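Local coordinates for protein transcriptional regulator, MarR family, putative (Bacillus cereus, PDB 3BJA) that probably binds DNA and regulates transcription, as a putative member of the MarR family of winged helix-turn-helix regulators, at residues A25-I31 and Q103-Q107; G37-V41 and L53-M57; D74-E80 and V91-G97. One frame throughout, in Å; residues are numbered along the deposited sequence.

Interaction 1: A25-I31 and Q103-Q107; sequences AIEQYDI and QVDVQ
A25 and Q107 are the closest backbone pair of this contact, with CA atoms 6.3 Å apart, where the turn after helix 2-25 packs against helix 95-116. The turn is compact: its backbone amides at Y29 and D30 bond back to the carbonyls of I26 and E27. Y29 and Q107 carry the contact. The CG of Y29 stands beside the backbone N and anti to the carbonyl carbon (chi1 -58°), and the ring reaches across to the helix. V104 CG2 lies over one face of that ring in a CH-pi contact, 3.8 Å from the centroid and 19° off the ring normal. Q28 CG, from the turn itself, lies against the opposite face near the rim. The ring is therefore held between a valine methyl and a methylene of its own neighbour. At one side, Y29 CE1 meets Q103 CB at 3.6 Å. The Q107 amide lies at the ring edge, but Q107 NE2 is implausibly close to Y29 OH at 2.4 Å, so its exact placement is doubtful. Y29 OH is also 2.8 Å from Q103 O. The Q107 chain bends at chi2, and Q107 CG packs on A25 O at 3.4 Å. V104 also works on the hydrophobic side. Its CG1 touches I26 CG2 at 3.7 Å, and its CG2 meets I31 CD1 tip to tip at 4.0 Å. I26, I31 and V104 all touch F36 of helix 33-44, so this side of the contact runs on into the core. The chemistry is thus divided. Apolar packing round V104 joins the turn to the helix on the buried side, while the tyrosine hydroxyl and the amides of Q28 and Q107 gather on the more exposed side, without a clear hydrogen bond among them.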
ATOM      1  N   ALA A  25       2.168  -6.876 -15.082  1.00 68.79           N
ATOM      2  CA  ALA A  25       1.388  -8.027 -15.558  1.00 68.03           C
ATOM      3  C   ALA A  25      -0.007  -7.705 -16.112  1.00 68.01           C
ATOM      4  O   ALA A  25      -0.415  -8.313 -17.117  1.00 69.34           O
ATOM      5  CB  ALA A  25       1.276  -9.070 -14.456  1.00 66.13           C
ATOM      6  N   ILE A  26      -0.733  -6.780 -15.468  1.00 68.19           N
ATOM      7  CA  ILE A  26      -2.101  -6.376 -15.912  1.00 67.97           C
ATOM      8  C   ILE A  26      -2.153  -5.108 -16.802  1.00 67.50           C
ATOM      9  O   ILE A  26      -3.248  -4.658 -17.180  1.00 63.75           O
ATOM     10  CB  ILE A  26      -3.098  -6.256 -14.700  1.00 68.24           C
ATOM     11  CG1 ILE A  26      -2.827  -5.018 -13.813  1.00 70.69           C
ATOM     12  CG2 ILE A  26      -3.076  -7.532 -13.884  1.00 62.64           C
ATOM     13  CD1 ILE A  26      -3.819  -4.842 -12.673  1.00 67.56           C
ATOM     14  N   GLU A  27      -0.967  -4.576 -17.133  1.00 69.55           N
ATOM     15  CA  GLU A  27      -0.743  -3.336 -17.926  1.00 69.63           C
ATOM     16  C   GLU A  27      -1.578  -3.242 -19.195  1.00 67.93           C
ATOM     17  O   GLU A  27      -2.192  -2.206 -19.473  1.00 68.68           O
ATOM     18  CB  GLU A  27       0.756  -3.248 -18.300  1.00 69.56           C
ATOM     19  CG  GLU A  27       1.246  -1.984 -19.001  1.00 72.06           C
ATOM     20  CD  GLU A  27       2.705  -2.077 -19.475  1.00 74.84           C
ATOM     21  OE1 GLU A  27       3.448  -2.970 -18.992  1.00 79.57           O
ATOM     22  OE2 GLU A  27       3.109  -1.245 -20.344  1.00 82.34           O
ATOM     23  N   GLN A  28      -1.573  -4.334 -19.954  1.00 66.24           N
ATOM     24  CA  GLN A  28      -2.311  -4.460 -21.221  1.00 66.29           C
ATOM     25  C   GLN A  28      -3.817  -4.169 -21.151  1.00 63.32           C
ATOM     26  O   GLN A  28      -4.386  -3.767 -22.150  1.00 63.24           O
ATOM     27  CB  GLN A  28      -2.087  -5.852 -21.841  1.00 66.81           C
ATOM     28  CG  GLN A  28      -2.637  -7.040 -21.011  1.00 73.49           C
ATOM     29  CD  GLN A  28      -2.383  -8.384 -21.682  1.00 72.98           C
ATOM     30  OE1 GLN A  28      -1.330  -8.997 -21.484  1.00 81.18           O
ATOM     31  NE2 GLN A  28      -3.372  -8.863 -22.458  1.00 74.61           N
ATOM     32  N   TYR A  29      -4.439  -4.369 -19.985  1.00 61.34           N
ATOM     33  CA  TYR A  29      -5.879  -4.115 -19.786  1.00 61.22           C
ATOM     34  C   TYR A  29      -6.227  -2.685 -19.361  1.00 60.93           C
ATOM     35  O   TYR A  29      -7.373  -2.430 -18.976  1.00 62.06           O
ATOM     36  CB  TYR A  29      -6.456  -5.105 -18.759  1.00 61.23           C
ATOM     37  CG  TYR A  29      -6.257  -6.533 -19.163  1.00 61.81           C
ATOM     38  CD1 TYR A  29      -7.099  -7.118 -20.099  1.00 62.82           C
ATOM     39  CD2 TYR A  29      -5.214  -7.305 -18.630  1.00 61.88           C
ATOM     40  CE1 TYR A  29      -6.919  -8.433 -20.511  1.00 64.95           C
ATOM     41  CE2 TYR A  29      -5.023  -8.628 -19.034  1.00 63.89           C
ATOM     42  CZ  TYR A  29      -5.893  -9.183 -19.979  1.00 63.24           C
ATOM     43  OH  TYR A  29      -5.763 -10.469 -20.413  1.00 64.90           O
ATOM     44  N   ASP A  30      -5.272  -1.752 -19.424  1.00 60.48           N
ATOM     45  CA  ASP A  30      -5.502  -0.351 -19.030  1.00 60.81           C
ATOM     46  C   ASP A  30      -6.079  -0.158 -17.610  1.00 61.56           C
ATOM     47  O   ASP A  30      -6.997   0.642 -17.391  1.00 64.01           O
ATOM     48  CB  ASP A  30      -6.352   0.349 -20.098  1.00 59.00           C
ATOM     49  CG  ASP A  30      -5.690   0.327 -21.442  1.00 58.42           C
ATOM     50  OD1 ASP A  30      -4.521   0.738 -21.508  1.00 46.00           O
ATOM     51  OD2 ASP A  30      -6.331  -0.074 -22.434  1.00 65.06           O
ATOM     52  N   ILE A  31      -5.543  -0.935 -16.674  1.00 62.37           N
ATOM     53  CA  ILE A  31      -5.907  -0.879 -15.252  1.00 63.76           C
ATOM     54  C   ILE A  31      -4.653  -1.074 -14.411  1.00 64.74           C
ATOM     55  O   ILE A  31      -3.660  -1.628 -14.891  1.00 64.60           O
ATOM     56  CB  ILE A  31      -6.988  -1.945 -14.848  1.00 63.60           C
ATOM     57  CG1 ILE A  31      -6.538  -3.394 -15.097  1.00 64.87           C
ATOM     58  CG2 ILE A  31      -8.299  -1.690 -15.587  1.00 63.96           C
ATOM     59  CD1 ILE A  31      -7.420  -4.443 -14.402  1.00 63.83           C
ATOM     60  N   GLN A 103     -10.842 -11.918 -18.400  1.00 68.18           N
ATOM     61  CA  GLN A 103      -9.600 -11.742 -19.152  1.00 69.25           C
ATOM     62  C   GLN A 103      -8.368 -11.471 -18.268  1.00 70.33           C
ATOM     63  O   GLN A 103      -7.291 -11.991 -18.561  1.00 71.60           O
ATOM     64  CB  GLN A 103      -9.762 -10.665 -20.236  1.00 68.92           C
ATOM     65  CG  GLN A 103     -10.712 -11.080 -21.375  1.00 68.73           C
ATOM     66  CD  GLN A 103     -11.130  -9.942 -22.315  1.00 70.61           C
ATOM     67  OE1 GLN A 103     -10.828  -8.767 -22.097  1.00 77.22           O
ATOM     68  NE2 GLN A 103     -11.857 -10.302 -23.361  1.00 72.73           N
ATOM     69  N   VAL A 104      -8.531 -10.697 -17.192  1.00 69.96           N
ATOM     70  CA  VAL A 104      -7.413 -10.370 -16.279  1.00 71.56           C
ATOM     71  C   VAL A 104      -7.007 -11.556 -15.359  1.00 73.20           C
ATOM     72  O   VAL A 104      -5.829 -11.677 -15.002  1.00 72.95           O
ATOM     73  CB  VAL A 104      -7.688  -9.091 -15.423  1.00 69.68           C
ATOM     74  CG1 VAL A 104      -6.461  -8.701 -14.677  1.00 74.83           C
ATOM     75  CG2 VAL A 104      -8.040  -7.928 -16.289  1.00 72.31           C
ATOM     76  N   ASP A 105      -7.973 -12.411 -14.985  1.00 73.93           N
ATOM     77  CA  ASP A 105      -7.724 -13.612 -14.145  1.00 73.33           C
ATOM     78  C   ASP A 105      -6.661 -14.542 -14.732  1.00 73.27           C
ATOM     79  O   ASP A 105      -5.954 -15.202 -13.981  1.00 73.21           O
ATOM     80  CB  ASP A 105      -9.026 -14.417 -13.898  1.00 74.77           C
ATOM     81  CG  ASP A 105      -9.986 -13.761 -12.866  1.00 78.40           C
ATOM     82  OD1 ASP A 105      -9.588 -12.902 -12.047  1.00 78.17           O
ATOM     83  OD2 ASP A 105     -11.173 -14.150 -12.868  1.00 83.90           O
ATOM     84  N   VAL A 106      -6.558 -14.577 -16.065  1.00 72.48           N
ATOM     85  CA  VAL A 106      -5.542 -15.360 -16.778  1.00 71.20           C
ATOM     86  C   VAL A 106      -4.146 -14.788 -16.493  1.00 72.64           C
ATOM     87  O   VAL A 106      -3.235 -15.554 -16.175  1.00 73.86           O
ATOM     88  CB  VAL A 106      -5.813 -15.415 -18.311  1.00 71.07           C
ATOM     89  CG1 VAL A 106      -4.759 -16.265 -19.017  1.00 70.74           C
ATOM     90  CG2 VAL A 106      -7.197 -15.973 -18.588  1.00 63.39           C
ATOM     91  N   GLN A 107      -3.984 -13.459 -16.586  1.00 72.95           N
ATOM     92  CA  GLN A 107      -2.687 -12.802 -16.274  1.00 72.60           C
ATOM     93  C   GLN A 107      -2.351 -12.844 -14.781  1.00 72.02           C
ATOM     94  O   GLN A 107      -1.183 -12.932 -14.435  1.00 71.60           O
ATOM     95  CB  GLN A 107      -2.588 -11.348 -16.782  1.00 72.88           C
ATOM     96  CG  GLN A 107      -1.977 -11.181 -18.195  1.00 76.67           C
ATOM     97  CD  GLN A 107      -2.828 -11.705 -19.344  1.00 74.61           C
ATOM     98  OE1 GLN A 107      -2.298 -12.076 -20.387  1.00 87.65           O
ATOM     99  NE2 GLN A 107      -4.135 -11.739 -19.165  1.00 68.30           N
TER

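Interaction 2: G37-V41 and L53-M57; sequences GVIQV and LIENM
V41 and L53 touch where helix 33-44 packs on helix 50-56, the first helix of the helix-turn-helix in the usual MarR arrangement. V41 points at the other helix. Its CB lies 4.1 Å from L53 CD1. From there the side chain forks. CG1, anti to the backbone N (chi1 166°), makes the closest approach: V41 CG1 is 3.5 Å from L53 CD1 and 3.8 Å from N56 CB, so it touches both side chains. CG2 takes the other direction. V41 CG2 meets the backbone oxygen N56 O at 3.7 Å and lies 4.3 Å from the selenium, M57 SE. This selenomethionine follows the end of its helix, and its chain bends at chi2 and chi3. The bends bring M57 SE to V38 CG2 at 3.9 Å and beside the backbone of G37, where M57 SE is 4.2 Å from G37 C. V38 in turn touches M67 and M71 of helix 64-73, and L53 touches M64 of the same helix. The contact between these segments is thus apolar packing of branched side chains and the bent selenomethionine chain, without polar bonds between them.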
ATOM      1  N   GLY A  37      -8.326  -4.443  -7.953  1.00 68.96           N
ATOM      2  CA  GLY A  37      -8.881  -4.700  -6.625  1.00 69.38           C
ATOM      3  C   GLY A  37     -10.386  -4.504  -6.528  1.00 70.68           C
ATOM      4  O   GLY A  37     -11.098  -5.401  -6.041  1.00 73.36           O
ATOM      5  N   VAL A  38     -10.856  -3.355  -7.033  1.00 70.12           N
ATOM      6  CA  VAL A  38     -12.295  -3.006  -7.085  1.00 69.29           C
ATOM      7  C   VAL A  38     -13.085  -4.029  -7.868  1.00 70.10           C
ATOM      8  O   VAL A  38     -14.164  -4.434  -7.436  1.00 72.68           O
ATOM      9  CB  VAL A  38     -12.548  -1.592  -7.734  1.00 70.39           C
ATOM     10  CG1 VAL A  38     -14.053  -1.352  -8.057  1.00 66.67           C
ATOM     11  CG2 VAL A  38     -12.001  -0.503  -6.859  1.00 59.67           C
ATOM     12  N   ILE A  39     -12.558  -4.425  -9.027  1.00 71.56           N
ATOM     13  CA  ILE A  39     -13.198  -5.459  -9.887  1.00 71.87           C
ATOM     14  C   ILE A  39     -13.323  -6.811  -9.144  1.00 69.87           C
ATOM     15  O   ILE A  39     -14.376  -7.442  -9.193  1.00 68.80           O
ATOM     16  CB  ILE A  39     -12.456  -5.596 -11.263  1.00 72.40           C
ATOM     17  CG1 ILE A  39     -12.739  -4.352 -12.120  1.00 71.93           C
ATOM     18  CG2 ILE A  39     -12.864  -6.861 -12.005  1.00 70.95           C
ATOM     19  CD1 ILE A  39     -11.894  -4.257 -13.370  1.00 70.55           C
ATOM     20  N   GLN A  40     -12.260  -7.213  -8.454  1.00 70.61           N
ATOM     21  CA  GLN A  40     -12.255  -8.443  -7.639  1.00 72.91           C
ATOM     22  C   GLN A  40     -13.302  -8.320  -6.521  1.00 72.97           C
ATOM     23  O   GLN A  40     -14.169  -9.193  -6.398  1.00 74.58           O
ATOM     24  CB  GLN A  40     -10.851  -8.761  -7.059  1.00 73.33           C
ATOM     25  CG  GLN A  40      -9.765  -9.065  -8.118  1.00 81.35           C
ATOM     26  CD  GLN A  40     -10.097 -10.271  -9.015  1.00 97.36           C
ATOM     27  OE1 GLN A  40     -10.777 -11.208  -8.593  1.00112.93           O
ATOM     28  NE2 GLN A  40      -9.605 -10.251 -10.253  1.00100.94           N
ATOM     29  N   VAL A  41     -13.256  -7.219  -5.757  1.00 73.37           N
ATOM     30  CA  VAL A  41     -14.240  -6.979  -4.680  1.00 72.75           C
ATOM     31  C   VAL A  41     -15.683  -7.013  -5.210  1.00 72.87           C
ATOM     32  O   VAL A  41     -16.513  -7.744  -4.664  1.00 74.77           O
ATOM     33  CB  VAL A  41     -13.995  -5.648  -3.938  1.00 73.62           C
ATOM     34  CG1 VAL A  41     -15.221  -5.254  -3.062  1.00 72.06           C
ATOM     35  CG2 VAL A  41     -12.696  -5.722  -3.121  1.00 73.56           C
ATOM     36  N   LEU A  53     -17.879  -0.955  -0.182  1.00 89.36           N
ATOM     37  CA  LEU A  53     -16.736  -1.084  -1.088  1.00 89.21           C
ATOM     38  C   LEU A  53     -15.490  -0.520  -0.421  1.00 88.60           C
ATOM     39  O   LEU A  53     -14.466  -1.176  -0.425  1.00 89.02           O
ATOM     40  CB  LEU A  53     -17.004  -0.406  -2.447  1.00 89.42           C
ATOM     41  CG  LEU A  53     -15.889  -0.400  -3.501  1.00 87.20           C
ATOM     42  CD1 LEU A  53     -15.459  -1.828  -3.840  1.00 72.95           C
ATOM     43  CD2 LEU A  53     -16.337   0.358  -4.731  1.00 84.76           C
ATOM     44  N   ILE A  54     -15.585   0.670   0.173  1.00 91.34           N
ATOM     45  CA  ILE A  54     -14.436   1.290   0.892  1.00 93.19           C
ATOM     46  C   ILE A  54     -13.930   0.367   2.032  1.00 96.02           C
ATOM     47  O   ILE A  54     -12.725   0.173   2.194  1.00 96.06           O
ATOM     48  CB  ILE A  54     -14.779   2.711   1.426  1.00 91.74           C
ATOM     49  CG1 ILE A  54     -14.976   3.696   0.264  1.00 93.02           C
ATOM     50  CG2 ILE A  54     -13.659   3.245   2.310  1.00 90.23           C
ATOM     51  CD1 ILE A  54     -15.817   4.925   0.610  1.00 88.67           C
ATOM     52  N   GLU A  55     -14.869  -0.220   2.773  1.00 99.39           N
ATOM     53  CA  GLU A  55     -14.566  -1.164   3.871  1.00101.61           C
ATOM     54  C   GLU A  55     -13.902  -2.454   3.335  1.00103.94           C
ATOM     55  O   GLU A  55     -12.832  -2.856   3.826  1.00103.41           O
ATOM     56  CB  GLU A  55     -15.841  -1.463   4.691  1.00101.88           C
ATOM     57  CG  GLU A  55     -16.343  -0.214   5.467  1.00102.47           C
ATOM     58  CD  GLU A  55     -17.777  -0.302   6.014  1.00102.83           C
ATOM     59  OE1 GLU A  55     -18.553  -1.236   5.672  1.00101.03           O
ATOM     60  OE2 GLU A  55     -18.129   0.617   6.791  1.00 98.23           O
ATOM     61  N   ASN A  56     -14.519  -3.048   2.300  1.00105.44           N
ATOM     62  CA  ASN A  56     -13.996  -4.250   1.633  1.00106.05           C
ATOM     63  C   ASN A  56     -12.688  -4.037   0.865  1.00107.41           C
ATOM     64  O   ASN A  56     -12.064  -5.028   0.477  1.00107.76           O
ATOM     65  CB  ASN A  56     -15.037  -4.882   0.695  1.00106.39           C
ATOM     66  CG  ASN A  56     -16.255  -5.423   1.432  1.00106.70           C
ATOM     67  OD1 ASN A  56     -16.486  -5.112   2.604  1.00110.33           O
ATOM     68  ND2 ASN A  56     -17.061  -6.211   0.730  1.00103.14           N
HETATM   69  N   MSE A  57     -12.300  -2.783   0.592  1.00110.07           N
HETATM   70  CA  MSE A  57     -10.981  -2.497   0.005  1.00112.64           C
HETATM   71  C   MSE A  57      -9.980  -2.743   1.124  1.00115.01           C
HETATM   72  O   MSE A  57     -10.088  -2.103   2.185  1.00117.76           O
HETATM   73  CB  MSE A  57     -10.823  -1.047  -0.523  1.00113.30           C
HETATM   74  CG  MSE A  57     -11.483  -0.717  -1.886  1.00114.85           C
HETATM   75 SE   MSE A  57     -10.876  -1.853  -3.368  0.75118.63          SE
HETATM   76  CE  MSE A  57      -9.023  -1.264  -3.562  1.00121.89           C
TER

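Interaction 3: D74-E80 and V91-G97; sequences DGYVMTE and VYLTKKG
M78 and Y92 lie side by side on the beta hairpin of strands 77-81 and 89-93, the wing of the winged helix-turn-helix fold. The strands run antiparallel, and this hydrogen-bonded pair joins them through M78 N to Y92 O (2.8 Å) and Y92 N to M78 O (3.1 Å). The two side chains point the same way. M78 CB sits over one face of the Y92 ring in a CH-pi contact, 20° off the ring normal. E80 crosses Y92 at about a right angle, and its carboxylate plane is turned 57° from the ring. The hydroxyl of Y92 makes a weak bond to E80 OE1, but the main partner of this carboxylate is K47, through a salt bridge. T79 and V91, a non-hydrogen-bonded pair, set their side chains next to each other on the opposite face of the sheet. T79 CG2 meets V91 CG1 at 3.9 Å. Where the hairpin passes into helix 95-116, the extended K96 chain crosses Y76 obliquely. K96 NZ makes an off-centre cation-pi contact with the Y76 ring, 4.9 Å from its centroid. K96 NZ also donates to D74 O at 2.7 Å, nearly straight on to the carbonyl. T94 caps the helix. Its OG1 stands between the backbone N and the carbonyl carbon (chi1 63°), where it accepts from G97 N at 3.2 Å and donates to G75 O at 2.6 Å.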
ATOM      1  N   ASP A  74     -15.129   4.799 -18.129  1.00 73.24           N
ATOM      2  CA  ASP A  74     -14.450   3.663 -18.790  1.00 73.26           C
ATOM      3  C   ASP A  74     -15.366   2.478 -19.072  1.00 72.24           C
ATOM      4  O   ASP A  74     -15.011   1.624 -19.880  1.00 72.87           O
ATOM      5  CB  ASP A  74     -13.254   3.123 -17.963  1.00 74.89           C
ATOM      6  CG  ASP A  74     -11.969   3.882 -18.195  1.00 78.81           C
ATOM      7  OD1 ASP A  74     -11.720   4.304 -19.347  1.00 87.02           O
ATOM      8  OD2 ASP A  74     -11.176   4.046 -17.242  1.00 85.43           O
ATOM      9  N   GLY A  75     -16.486   2.387 -18.355  1.00 71.18           N
ATOM     10  CA  GLY A  75     -17.497   1.365 -18.587  1.00 70.52           C
ATOM     11  C   GLY A  75     -17.332   0.075 -17.823  1.00 68.77           C
ATOM     12  O   GLY A  75     -18.004  -0.889 -18.144  1.00 67.64           O
ATOM     13  N   TYR A  76     -16.473   0.063 -16.805  1.00 69.54           N
ATOM     14  CA  TYR A  76     -16.257  -1.118 -15.974  1.00 69.63           C
ATOM     15  C   TYR A  76     -17.341  -1.257 -14.902  1.00 69.39           C
ATOM     16  O   TYR A  76     -17.851  -2.352 -14.691  1.00 69.32           O
ATOM     17  CB  TYR A  76     -14.896  -1.075 -15.290  1.00 71.56           C
ATOM     18  CG  TYR A  76     -13.695  -0.965 -16.210  1.00 74.45           C
ATOM     19  CD1 TYR A  76     -13.397  -1.968 -17.144  1.00 74.50           C
ATOM     20  CD2 TYR A  76     -12.808   0.120 -16.105  1.00 78.87           C
ATOM     21  CE1 TYR A  76     -12.261  -1.869 -17.987  1.00 74.78           C
ATOM     22  CE2 TYR A  76     -11.668   0.221 -16.932  1.00 79.22           C
ATOM     23  CZ  TYR A  76     -11.404  -0.771 -17.869  1.00 76.28           C
ATOM     24  OH  TYR A  76     -10.288  -0.641 -18.657  1.00 74.75           O
ATOM     25  N   VAL A  77     -17.662  -0.153 -14.217  1.00 70.43           N
ATOM     26  CA  VAL A  77     -18.661  -0.122 -13.126  1.00 68.91           C
ATOM     27  C   VAL A  77     -19.808   0.840 -13.416  1.00 69.12           C
ATOM     28  O   VAL A  77     -19.675   1.750 -14.238  1.00 69.42           O
ATOM     29  CB  VAL A  77     -18.032   0.288 -11.763  1.00 69.18           C
ATOM     30  CG1 VAL A  77     -16.838  -0.606 -11.423  1.00 66.28           C
ATOM     31  CG2 VAL A  77     -17.619   1.771 -11.750  1.00 63.31           C
HETATM   32  N   MSE A  78     -20.925   0.618 -12.718  1.00 70.16           N
HETATM   33  CA  MSE A  78     -22.141   1.443 -12.799  1.00 69.50           C
HETATM   34  C   MSE A  78     -22.590   1.815 -11.381  1.00 69.84           C
HETATM   35  O   MSE A  78     -22.636   0.949 -10.503  1.00 70.53           O
HETATM   36  CB  MSE A  78     -23.249   0.670 -13.506  1.00 69.15           C
HETATM   37  CG  MSE A  78     -24.570   1.410 -13.671  1.00 70.33           C
HETATM   38 SE   MSE A  78     -24.378   3.164 -14.506  0.75 70.63          SE
HETATM   39  CE  MSE A  78     -23.762   2.611 -16.293  1.00 69.00           C
ATOM     40  N   THR A  79     -22.904   3.094 -11.173  1.00 69.35           N
ATOM     41  CA  THR A  79     -23.354   3.620  -9.878  1.00 69.14           C
ATOM     42  C   THR A  79     -24.787   4.171  -9.974  1.00 71.10           C
ATOM     43  O   THR A  79     -25.200   4.711 -11.015  1.00 68.01           O
ATOM     44  CB  THR A  79     -22.385   4.694  -9.304  1.00 68.66           C
ATOM     45  OG1 THR A  79     -22.418   5.883 -10.096  1.00 61.87           O
ATOM     46  CG2 THR A  79     -20.940   4.150  -9.242  1.00 66.21           C
ATOM     47  N   GLU A  80     -25.525   4.021  -8.873  1.00 74.24           N
ATOM     48  CA  GLU A  80     -26.911   4.476  -8.766  1.00 77.43           C
ATOM     49  C   GLU A  80     -27.293   4.771  -7.309  1.00 79.02           C
ATOM     50  O   GLU A  80     -26.785   4.121  -6.390  1.00 79.15           O
ATOM     51  CB  GLU A  80     -27.854   3.419  -9.363  1.00 76.95           C
ATOM     52  CG  GLU A  80     -27.879   2.067  -8.613  1.00 79.52           C
ATOM     53  CD  GLU A  80     -28.702   0.967  -9.305  1.00 80.07           C
ATOM     54  OE1 GLU A  80     -29.109   1.113 -10.489  1.00 78.16           O
ATOM     55  OE2 GLU A  80     -28.921  -0.070  -8.638  1.00 83.21           O
ATOM     56  N   VAL A  91     -22.990   0.497  -5.985  1.00 67.61           N
ATOM     57  CA  VAL A  91     -22.017   0.276  -7.075  1.00 67.34           C
ATOM     58  C   VAL A  91     -21.991  -1.204  -7.496  1.00 67.48           C
ATOM     59  O   VAL A  91     -22.146  -2.102  -6.666  1.00 66.33           O
ATOM     60  CB  VAL A  91     -20.580   0.675  -6.646  1.00 67.24           C
ATOM     61  CG1 VAL A  91     -19.658   0.753  -7.862  1.00 64.07           C
ATOM     62  CG2 VAL A  91     -20.574   2.011  -5.923  1.00 69.67           C
ATOM     63  N   TYR A  92     -21.774  -1.454  -8.784  1.00 68.61           N
ATOM     64  CA  TYR A  92     -21.732  -2.822  -9.319  1.00 68.44           C
ATOM     65  C   TYR A  92     -21.022  -2.898 -10.664  1.00 69.18           C
ATOM     66  O   TYR A  92     -20.875  -1.881 -11.351  1.00 68.63           O
ATOM     67  CB  TYR A  92     -23.154  -3.426  -9.409  1.00 66.38           C
ATOM     68  CG  TYR A  92     -24.150  -2.674 -10.266  1.00 65.84           C
ATOM     69  CD1 TYR A  92     -24.776  -1.509  -9.792  1.00 67.24           C
ATOM     70  CD2 TYR A  92     -24.520  -3.148 -11.538  1.00 62.48           C
ATOM     71  CE1 TYR A  92     -25.718  -0.801 -10.580  1.00 63.03           C
ATOM     72  CE2 TYR A  92     -25.471  -2.455 -12.333  1.00 61.56           C
ATOM     73  CZ  TYR A  92     -26.063  -1.282 -11.846  1.00 66.08           C
ATOM     74  OH  TYR A  92     -26.993  -0.591 -12.604  1.00 66.49           O
ATOM     75  N   LEU A  93     -20.564  -4.106 -11.008  1.00 69.67           N
ATOM     76  CA  LEU A  93     -19.913  -4.356 -12.300  1.00 67.96           C
ATOM     77  C   LEU A  93     -20.915  -4.341 -13.442  1.00 67.08           C
ATOM     78  O   LEU A  93     -22.041  -4.807 -13.290  1.00 65.77           O
ATOM     79  CB  LEU A  93     -19.187  -5.713 -12.330  1.00 68.01           C
ATOM     80  CG  LEU A  93     -17.885  -5.863 -11.548  1.00 67.96           C
ATOM     81  CD1 LEU A  93     -17.364  -7.282 -11.717  1.00 67.13           C
ATOM     82  CD2 LEU A  93     -16.834  -4.860 -12.005  1.00 60.12           C
ATOM     83  N   THR A  94     -20.478  -3.800 -14.579  1.00 67.35           N
ATOM     84  CA  THR A  94     -21.240  -3.816 -15.820  1.00 68.07           C
ATOM     85  C   THR A  94     -20.839  -5.117 -16.533  1.00 69.39           C
ATOM     86  O   THR A  94     -19.942  -5.848 -16.054  1.00 67.73           O
ATOM     87  CB  THR A  94     -20.876  -2.629 -16.736  1.00 67.92           C
ATOM     88  OG1 THR A  94     -19.496  -2.731 -17.126  1.00 68.78           O
ATOM     89  CG2 THR A  94     -21.124  -1.289 -16.032  1.00 68.92           C
ATOM     90  N   LYS A  95     -21.480  -5.388 -17.680  1.00 69.76           N
ATOM     91  CA  LYS A  95     -21.158  -6.571 -18.494  1.00 69.49           C
ATOM     92  C   LYS A  95     -19.673  -6.538 -18.919  1.00 69.44           C
ATOM     93  O   LYS A  95     -18.968  -7.550 -18.774  1.00 68.06           O
ATOM     94  CB  LYS A  95     -22.094  -6.684 -19.698  1.00 68.97           C
ATOM     95  CG  LYS A  95     -22.004  -8.023 -20.436  1.00 70.68           C
ATOM     96  CD  LYS A  95     -23.167  -8.175 -21.434  1.00 70.75           C
ATOM     97  CE  LYS A  95     -23.048  -9.431 -22.282  1.00 71.72           C
ATOM     98  NZ  LYS A  95     -24.133  -9.506 -23.324  1.00 71.91           N
ATOM     99  N   LYS A  96     -19.212  -5.364 -19.378  1.00 69.32           N
ATOM    100  CA  LYS A  96     -17.800  -5.121 -19.753  1.00 69.12           C
ATOM    101  C   LYS A  96     -16.829  -5.406 -18.595  1.00 70.49           C
ATOM    102  O   LYS A  96     -15.778  -6.006 -18.799  1.00 71.40           O
ATOM    103  CB  LYS A  96     -17.609  -3.666 -20.230  1.00 68.79           C
ATOM    104  CG  LYS A  96     -16.167  -3.302 -20.641  1.00 68.80           C
ATOM    105  CD  LYS A  96     -15.964  -1.835 -20.959  1.00 66.79           C
ATOM    106  CE  LYS A  96     -14.497  -1.593 -21.286  1.00 64.46           C
ATOM    107  NZ  LYS A  96     -14.160  -0.199 -21.641  1.00 63.53           N
ATOM    108  N   GLY A  97     -17.157  -4.922 -17.401  1.00 71.33           N
ATOM    109  CA  GLY A  97     -16.321  -5.164 -16.212  1.00 72.94           C
ATOM    110  C   GLY A  97     -16.295  -6.628 -15.785  1.00 73.11           C
ATOM    111  O   GLY A  97     -15.289  -7.116 -15.249  1.00 71.47           O
TER

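In the fold
All three contacts lie within one MarR-type domain. Along the chain, interaction 2 precedes interaction 3, and both fall between the segments of interaction 1. The centres of interactions 2 and 3 are about 13 Å apart, and each is about 17 Å from interaction 1. Interactions 1 and 3 share helix 95-116. Helix 33-44, which carries one side of interaction 2, also reaches the other two: Q40 to D105 by a probable hydrogen bond, and I39 against L93. Y76 OH of interaction 3 packs against the backbone of Y29 and D30 and against I31. The turn after helix 2-25, the helix-turn-helix region and the wing thus pack as one unit, consistent with a DNA-binding role.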